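PDB 6I8F: EH1AB1 from Metagenome, which hydrolyses esters, probably by the acyl-enzyme route used by serine hydrolases of the alpha/beta hydrolase fold. Local coordinates for residues A49-S54 and I110-S115; D132-P137 and F141-D146. One frame throughout, in Å; residues are numbered along the deposited sequence.

Contact 1 (A49-S54 and I110-S115)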
# COMPACT_ATOMS: atom_id res chain seq x y z
N ALA A 49 -0.23 15.47 -31.33
CA ALA A 49 -0.94 14.28 -31.74
C ALA A 49 -1.07 13.29 -30.57
O ALA A 49 -2.14 12.77 -30.33
CB ALA A 49 -0.24 13.64 -32.91
N VAL A 50 0.05 13.02 -29.88
CA VAL A 50 0.06 12.01 -28.84
C VAL A 50 -0.72 12.54 -27.62
O VAL A 50 -1.34 11.75 -26.91
CB VAL A 50 1.48 11.56 -28.47
CG1 VAL A 50 1.47 10.58 -27.30
CG2 VAL A 50 2.20 10.92 -29.65
N ASP A 51 -0.68 13.86 -27.38
CA ASP A 51 -1.42 14.46 -26.27
C ASP A 51 -2.93 14.21 -26.45
O ASP A 51 -3.60 13.88 -25.49
CB ASP A 51 -1.10 15.95 -26.10
CG ASP A 51 0.23 16.20 -25.40
OD1 ASP A 51 0.85 15.22 -24.92
OD2 ASP A 51 0.64 17.38 -25.34
N LYS A 52 -3.45 14.36 -27.68
CA LYS A 52 -4.87 14.11 -27.95
C LYS A 52 -5.20 12.63 -27.68
O LYS A 52 -6.24 12.34 -27.16
CB LYS A 52 -5.24 14.48 -29.38
CG LYS A 52 -5.44 15.97 -29.62
CD LYS A 52 -5.38 16.34 -31.09
CE LYS A 52 -4.86 17.74 -31.34
NZ LYS A 52 -5.95 18.74 -31.28
N MET A 53 -4.31 11.73 -28.08
CA MET A 53 -4.48 10.31 -27.84
C MET A 53 -4.48 10.02 -26.33
O MET A 53 -5.27 9.22 -25.86
CB MET A 53 -3.37 9.50 -28.50
CG MET A 53 -3.40 9.56 -30.01
SD MET A 53 -1.96 8.71 -30.69
CE MET A 53 -2.48 7.01 -30.49
N SER A 54 -3.59 10.69 -25.58
CA SER A 54 -3.51 10.54 -24.14
C SER A 54 -4.79 11.06 -23.48
O SER A 54 -5.37 10.36 -22.67
CB SER A 54 -2.30 11.20 -23.57
OG SER A 54 -1.13 10.59 -24.09
N ILE A 110 -1.67 19.26 -18.35
CA ILE A 110 -2.74 19.14 -17.38
C ILE A 110 -3.91 18.32 -17.97
O ILE A 110 -4.52 17.52 -17.26
CB ILE A 110 -3.15 20.53 -16.84
CG1 ILE A 110 -2.01 21.10 -15.99
CG2 ILE A 110 -4.46 20.46 -16.06
CD1 ILE A 110 -2.23 22.51 -15.47
N GLU A 111 -4.17 18.45 -19.28
CA GLU A 111 -5.35 17.83 -19.87
C GLU A 111 -5.18 16.32 -20.03
O GLU A 111 -6.16 15.60 -19.97
CB GLU A 111 -5.69 18.43 -21.24
CG GLU A 111 -6.02 19.90 -21.20
CD GLU A 111 -7.21 20.31 -20.33
OE1 GLU A 111 -8.07 19.46 -20.02
OE2 GLU A 111 -7.25 21.48 -19.98
N THR A 112 -3.95 15.84 -20.29
CA THR A 112 -3.69 14.41 -20.54
C THR A 112 -3.94 13.58 -19.28
O THR A 112 -4.15 12.37 -19.37
CB THR A 112 -2.28 14.20 -21.09
OG1 THR A 112 -1.33 14.72 -20.16
CG2 THR A 112 -2.06 14.85 -22.44
N HIS A 113 -3.89 14.22 -18.10
CA HIS A 113 -3.99 13.53 -16.80
C HIS A 113 -5.15 14.09 -15.97
O HIS A 113 -5.24 13.83 -14.78
CB HIS A 113 -2.65 13.66 -16.06
CG HIS A 113 -1.56 12.82 -16.64
ND1 HIS A 113 -1.03 13.06 -17.91
CD2 HIS A 113 -0.91 11.74 -16.15
CE1 HIS A 113 -0.09 12.16 -18.15
NE2 HIS A 113 -0.00 11.34 -17.08
N ASP A 114 -6.06 14.83 -16.61
CA ASP A 114 -7.18 15.53 -15.95
C ASP A 114 -8.15 14.55 -15.27
O ASP A 114 -8.50 14.74 -14.10
CB ASP A 114 -7.90 16.43 -16.95
CG ASP A 114 -9.11 17.13 -16.37
OD1 ASP A 114 -8.90 18.12 -15.64
OD2 ASP A 114 -10.24 16.65 -16.61
N SER A 115 -8.60 13.53 -16.00
CA SER A 115 -9.54 12.53 -15.44
C SER A 115 -8.91 11.78 -14.26
O SER A 115 -9.61 11.45 -13.28
CB SER A 115 -10.02 11.55 -16.50
OG SER A 115 -10.82 12.21 -17.50
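T112 meets helix 43-55 with its methyl branch, which lodges against one turn of the helix between D51 and S54. The nearest approach is to backbone: T112 CG2 lies 3.6 Å from D51 O. The methyl also touches the S54 side chain, whose CB is 3.8 Å from T112 CG2. D51 OD1 lies the same distance from T112 CG2, in a direction roughly at right angles to that, and the D51 and T112 side chains cross obliquely. These are van der Waals contacts, and the small S54 suits its place because it lets the two backbones close to 5.3 Å between S54 CA and T112 CA.

The rotamer of T112 divides its two branches. OG1 stands between the backbone N and the carbonyl carbon (chi1 58°), while CG2 lies anti to the carbonyl carbon and faces the helix. The hydroxyl is thus turned back into its own loop, where it can donate to N109 O and accept from H113 ND1. This second bond is 2.8 Å from ND1 to T112 OG1 and lies only 2° out of the imidazole plane, fixing the turn of the ring. The far nitrogen of H113, NE2, reaches D174, so the ring bridges the loop and the region of the probable nucleophile elbow. D51 likewise spends its polar end elsewhere, OD1 taking the N-H of G108.

An N-terminal helix clasping the loop that follows the HGGG motif begun at H101 is consistent with the hormone-sensitive-lipase family of alpha/beta hydrolases, in which N-terminal helices contribute to the cap.

Contact 2 (D132-P137 and F141-D146). With GOL (glycerol), chain J.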
# COMPACT_ATOMS: atom_id res chain seq x y z
N ASP A 132 1.74 22.38 -14.83
CA ASP A 132 2.11 22.50 -16.22
C ASP A 132 3.55 23.05 -16.28
O ASP A 132 3.77 24.24 -16.37
CB ASP A 132 1.11 23.40 -16.95
CG ASP A 132 1.00 23.15 -18.44
OD1 ASP A 132 1.72 22.26 -18.96
OD2 ASP A 132 0.19 23.85 -19.07
N TYR A 133 4.52 22.14 -16.17
CA TYR A 133 5.93 22.49 -16.18
C TYR A 133 6.43 22.56 -17.63
O TYR A 133 5.88 21.90 -18.53
CB TYR A 133 6.70 21.47 -15.34
CG TYR A 133 6.53 20.03 -15.77
CD1 TYR A 133 5.60 19.20 -15.16
CD2 TYR A 133 7.33 19.49 -16.76
CE1 TYR A 133 5.46 17.88 -15.53
CE2 TYR A 133 7.20 18.17 -17.14
CZ TYR A 133 6.26 17.36 -16.53
OH TYR A 133 6.14 16.06 -16.91
N ARG A 134 7.46 23.38 -17.86
CA ARG A 134 8.12 23.50 -19.18
C ARG A 134 8.63 22.14 -19.64
O ARG A 134 9.10 21.35 -18.82
CB ARG A 134 9.32 24.45 -19.14
CG ARG A 134 8.92 25.91 -19.08
CD ARG A 134 10.11 26.83 -18.93
NE ARG A 134 10.77 26.62 -17.65
CZ ARG A 134 12.04 26.89 -17.41
NH1 ARG A 134 12.80 27.38 -18.38
NH2 ARG A 134 12.54 26.67 -16.21
N LEU A 135 8.54 21.91 -20.96
CA LEU A 135 8.89 20.64 -21.59
C LEU A 135 10.06 20.83 -22.57
O LEU A 135 10.27 21.92 -23.13
CB LEU A 135 7.65 20.10 -22.30
CG LEU A 135 6.42 19.83 -21.43
CD1 LEU A 135 5.19 19.60 -22.29
CD2 LEU A 135 6.65 18.64 -20.52
N ALA A 136 10.82 19.75 -22.76
CA ALA A 136 11.82 19.58 -23.83
C ALA A 136 11.10 19.18 -25.12
O ALA A 136 10.02 18.60 -25.05
CB ALA A 136 12.82 18.52 -23.42
N PRO A 137 11.69 19.47 -26.29
CA PRO A 137 13.05 19.98 -26.45
C PRO A 137 13.23 21.48 -26.20
O PRO A 137 14.36 21.93 -26.06
CB PRO A 137 13.42 19.66 -27.92
CG PRO A 137 12.10 19.56 -28.62
CD PRO A 137 11.15 19.00 -27.57
N PHE A 141 16.50 19.62 -19.90
CA PHE A 141 17.09 19.45 -18.56
C PHE A 141 18.07 20.60 -18.32
O PHE A 141 18.91 20.85 -19.18
CB PHE A 141 17.80 18.10 -18.46
CG PHE A 141 18.52 17.86 -17.15
CD1 PHE A 141 19.85 18.22 -16.99
CD2 PHE A 141 17.86 17.29 -16.08
CE1 PHE A 141 20.51 18.02 -15.79
CE2 PHE A 141 18.51 17.09 -14.87
CZ PHE A 141 19.83 17.45 -14.72
N PRO A 142 17.98 21.28 -17.17
CA PRO A 142 17.19 20.88 -16.01
C PRO A 142 15.86 21.65 -15.86
O PRO A 142 15.28 21.62 -14.78
CB PRO A 142 18.11 21.24 -14.83
CG PRO A 142 18.76 22.51 -15.29
CD PRO A 142 18.97 22.30 -16.77
N ALA A 143 15.42 22.32 -16.92
CA ALA A 143 14.27 23.26 -16.87
C ALA A 143 13.03 22.60 -16.27
O ALA A 143 12.36 23.17 -15.41
CB ALA A 143 13.98 23.81 -18.25
N PRO A 144 12.61 21.40 -16.71
CA PRO A 144 11.38 20.81 -16.18
C PRO A 144 11.44 20.53 -14.66
O PRO A 144 10.48 20.81 -13.93
CB PRO A 144 11.20 19.54 -17.03
CG PRO A 144 12.00 19.84 -18.29
CD PRO A 144 13.21 20.60 -17.79
N ILE A 145 12.57 20.01 -14.21
CA ILE A 145 12.84 19.73 -12.79
C ILE A 145 12.82 21.06 -12.02
O ILE A 145 12.27 21.11 -10.92
CB ILE A 145 14.18 18.98 -12.63
CG1 ILE A 145 14.11 17.56 -13.20
CG2 ILE A 145 14.68 18.98 -11.18
CD1 ILE A 145 13.03 16.70 -12.63
N ASP A 146 13.44 22.09 -12.59
CA ASP A 146 13.47 23.42 -11.98
C ASP A 146 12.04 23.91 -11.72
O ASP A 146 11.76 24.41 -10.63
CB ASP A 146 14.23 24.44 -12.84
CG ASP A 146 15.75 24.29 -12.79
OD1 ASP A 146 16.26 23.55 -11.94
OD2 ASP A 146 16.41 24.91 -13.62
C1 GOL J . 15.96 28.27 -17.64
O1 GOL J . 15.28 27.27 -18.42
C2 GOL J . 16.89 27.60 -16.64
O2 GOL J . 18.05 27.06 -17.31
C3 GOL J . 16.18 26.44 -15.96
O3 GOL J . 15.19 26.88 -15.04
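R134 lays its guanidinium over A143, whose CB sits 3.6 Å above one face of the group, displaced toward its rim; the small methyl of alanine lets the flat group lie this near the helix. The bend in the arginine chain at chi3 (-65°) brings its end nearer helix 143-157 than its first carbons lead. Its outer end meets a glycerol, probably from the crystallisation liquor: R134 NH2 donates to O3 of the glycerol at 2.9 Å with an angle of 158°. The approach of R134 NH1 to the glycerol O1 is so short that its geometry is doubtful. A weak further link from O3 to D146 is doubtful too, since that carboxylate lies too close to the glycerol in the model.

P144 fills the other half of the contact. Its CB and CG both rest against the R134 carbonyl, CB 3.3 Å from R134 O, and its CB approaches Y133 CD2 at 3.9 Å, the two side chains crossing at about a right angle. Proline suits this first helical turn, where a backbone N-H has no helical acceptor before it; regular bonding starts with D146 N to P142 O at 2.9 Å.

Second-shell residues position these groups. Y133 stacks on H101 and bonds H101 O through its hydroxyl, while M180 of helix 176-190 packs on both Y133 and P144. R134 NE forms a salt bridge with D147. Replacing R134 by a leucine would probably leave D147 without this charge partner and uncover the A143 methyl.

Acidic D146 and D147 in the opening turns of a helix would be favoured by its N-terminal dipole; R134 probably balances D147 directly and, without touching the D146 carboxylate, may ease its charge at longer range.

In the fold
From the N terminus, contact 1 comes first: helix 43-55 meets the loop before helix 114-124, closing a long loop that contains strands 66-73, 78-85 and 94-100. Contact 2 follows in series, neither nested in the first nor crossing it. It closes a short loop, with three residues between its segments, on the connection from strand 127-132 to helix 143-157. Their centres are 18 Å apart, yet they touch where I110 CD1 packs 3.8 Å from D132 CB. They also share helix 43-55, since L135 and P137 of contact 2 lean on R47. Contact 1 ties this N-terminal helix to the 110-115 segment; contact 2 ties the loop after strand 127-132 to helix 143-157.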